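Local coordinates for putative uncharacterized protein (Ustilago maydis, PDB 4GNX) that binds single-stranded DNA as part of replication protein A, probably as its large subunit, using OB-fold domains, at residues Arg123-Leu127 with Asp169-Val175. Numbering follows the deposited sequence.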
loop_
_atom_site.group_PDB
_atom_site.type_symbol
_atom_site.label_atom_id
_atom_site.label_comp_id
_atom_site.label_asym_id
_atom_site.label_seq_id
_atom_site.Cartn_x
_atom_site.Cartn_y
_atom_site.Cartn_z
ATOM N N ARG C 123 14.814 22.601 -4.105
ATOM C CA ARG C 123 15.768 22.815 -5.191
ATOM C C ARG C 123 15.994 21.488 -5.899
ATOM O O ARG C 123 16.014 20.442 -5.255
ATOM C CB ARG C 123 17.097 23.383 -4.678
ATOM C CG ARG C 123 16.960 24.480 -3.630
ATOM C CD ARG C 123 17.797 25.722 -3.936
ATOM N NE ARG C 123 17.389 26.362 -5.190
ATOM C CZ ARG C 123 16.231 26.995 -5.391
ATOM N NH1 ARG C 123 15.323 27.093 -4.421
ATOM N NH2 ARG C 123 15.973 27.532 -6.581
ATOM N N ILE C 124 16.146 21.538 -7.222
ATOM C CA ILE C 124 16.340 20.337 -8.060
ATOM C C ILE C 124 17.411 19.360 -7.522
ATOM O O ILE C 124 17.242 18.139 -7.612
ATOM C CB ILE C 124 16.675 20.704 -9.532
ATOM C CG1 ILE C 124 15.777 21.832 -10.068
ATOM C CG2 ILE C 124 16.657 19.474 -10.430
ATOM C CD1 ILE C 124 14.319 21.490 -10.210
ATOM N N ASN C 125 18.506 19.887 -6.971
ATOM C CA ASN C 125 19.543 19.033 -6.382
ATOM C C ASN C 125 19.132 18.331 -5.074
ATOM O O ASN C 125 19.763 17.360 -4.664
ATOM C CB ASN C 125 20.878 19.789 -6.223
ATOM C CG ASN C 125 20.699 21.218 -5.741
ATOM O OD1 ASN C 125 20.001 22.019 -6.366
ATOM N ND2 ASN C 125 21.343 21.545 -4.631
ATOM N N GLU C 126 18.064 18.808 -4.441
ATOM C CA GLU C 126 17.624 18.270 -3.147
ATOM C C GLU C 126 16.574 17.157 -3.289
ATOM O O GLU C 126 16.301 16.418 -2.337
ATOM C CB GLU C 126 17.093 19.402 -2.261
ATOM C CG GLU C 126 17.925 20.680 -2.335
ATOM C CD GLU C 126 17.675 21.651 -1.187
ATOM O OE1 GLU C 126 16.496 22.030 -0.962
ATOM O OE2 GLU C 126 18.667 22.052 -0.523
ATOM N N LEU C 127 16.012 17.036 -4.492
ATOM C CA LEU C 127 14.926 16.100 -4.785
ATOM C C LEU C 127 15.253 14.668 -4.445
ATOM O O LEU C 127 14.363 13.888 -4.125
ATOM C CB LEU C 127 14.547 16.159 -6.262
ATOM C CG LEU C 127 13.858 17.421 -6.780
ATOM C CD1 LEU C 127 13.952 17.481 -8.297
ATOM C CD2 LEU C 127 12.406 17.500 -6.328
ATOM N N ASP C 169 17.912 24.434 -12.162
ATOM C CA ASP C 169 18.183 25.503 -11.197
ATOM C C ASP C 169 19.673 25.693 -10.843
ATOM O O ASP C 169 20.544 24.993 -11.374
ATOM C CB ASP C 169 17.286 25.381 -9.945
ATOM C CG ASP C 169 17.762 24.319 -8.945
ATOM O OD1 ASP C 169 18.904 23.817 -9.042
ATOM O OD2 ASP C 169 16.966 23.987 -8.038
ATOM N N GLN C 170 19.942 26.645 -9.949
ATOM C CA GLN C 170 21.303 27.002 -9.519
ATOM C C GLN C 170 22.134 25.775 -9.160
ATOM O O GLN C 170 23.363 25.814 -9.221
ATOM C CB GLN C 170 21.274 27.961 -8.318
ATOM C CG GLN C 170 20.306 29.134 -8.432
ATOM C CD GLN C 170 18.887 28.808 -7.960
ATOM O OE1 GLN C 170 18.464 27.652 -7.959
ATOM N NE2 GLN C 170 18.145 29.834 -7.566
ATOM N N GLY C 171 21.455 24.691 -8.786
ATOM C CA GLY C 171 22.115 23.438 -8.442
ATOM C C GLY C 171 22.886 22.820 -9.594
ATOM O O GLY C 171 23.669 21.895 -9.382
ATOM N N ASN C 172 22.671 23.348 -10.803
ATOM C CA ASN C 172 23.276 22.840 -12.049
ATOM C C ASN C 172 22.823 21.427 -12.415
ATOM O O ASN C 172 23.509 20.717 -13.159
ATOM C CB ASN C 172 24.813 22.928 -12.023
ATOM C CG ASN C 172 25.333 24.299 -12.412
ATOM O OD1 ASN C 172 24.771 25.320 -12.026
ATOM N ND2 ASN C 172 26.425 24.326 -13.176
ATOM N N ARG C 173 21.670 21.027 -11.882
ATOM C CA ARG C 173 21.093 19.723 -12.176
ATOM C C ARG C 173 19.749 19.916 -12.864
ATOM O O ARG C 173 18.978 20.811 -12.499
ATOM C CB ARG C 173 20.938 18.890 -10.901
ATOM C CG ARG C 173 22.258 18.485 -10.258
ATOM C CD ARG C 173 22.139 17.219 -9.420
ATOM N NE ARG C 173 21.828 16.049 -10.245
ATOM C CZ ARG C 173 22.730 15.207 -10.740
ATOM N NH1 ARG C 173 24.023 15.386 -10.495
ATOM N NH2 ARG C 173 22.338 14.181 -11.482
ATOM N N SER C 174 19.493 19.088 -13.875
ATOM C CA SER C 174 18.243 19.131 -14.624
ATOM C C SER C 174 17.395 17.898 -14.340
ATOM O O SER C 174 17.930 16.817 -14.074
ATOM C CB SER C 174 18.509 19.255 -16.123
ATOM O OG SER C 174 18.800 17.996 -16.700
ATOM N N VAL C 175 16.075 18.076 -14.398
ATOM C CA VAL C 175 15.121 17.010 -14.091
ATOM C C VAL C 175 13.965 17.027 -15.093
ATOM O O VAL C 175 13.556 18.090 -15.553
ATOM C CB VAL C 175 14.604 17.108 -12.632
ATOM C CG1 VAL C 175 13.665 18.298 -12.450
ATOM C CG2 VAL C 175 13.921 15.813 -12.209
#
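A polar contact backed by a small apolar patch joins a turn with helical backbone angles, which precedes strand 135-152 of the second OB domain, to the β-hairpin turn between strands 159-168 and 174-180. D169 is its centre. D169 OD2 accepts a hydrogen bond from the backbone N of I124 (2.7 Å), and D169 OD1 one from the N of G171 (2.7 Å) in an Asx turn, inside the type I turn D169-N172. R123 reaches over the same carboxylate: its NE lies 3.7 Å from D169 OD2, a long, purely electrostatic salt bridge because the oxygen sits well out of the guanidinium plane. R123 NH2 and NE both donate hydrogen bonds to Q170 OE1 (2.8 and 3.2 Å), which lies at the guanidinium edge. Beneath, I124 CG2 packs on V175 CG1 (3.8 Å), which also meets L127 CD1 (4.2 Å), and I124 and L127 continue onto V138 of strand 135-152. Using both oxygens, one aspartate thus shapes the hairpin turn and holds the incoming chain against it.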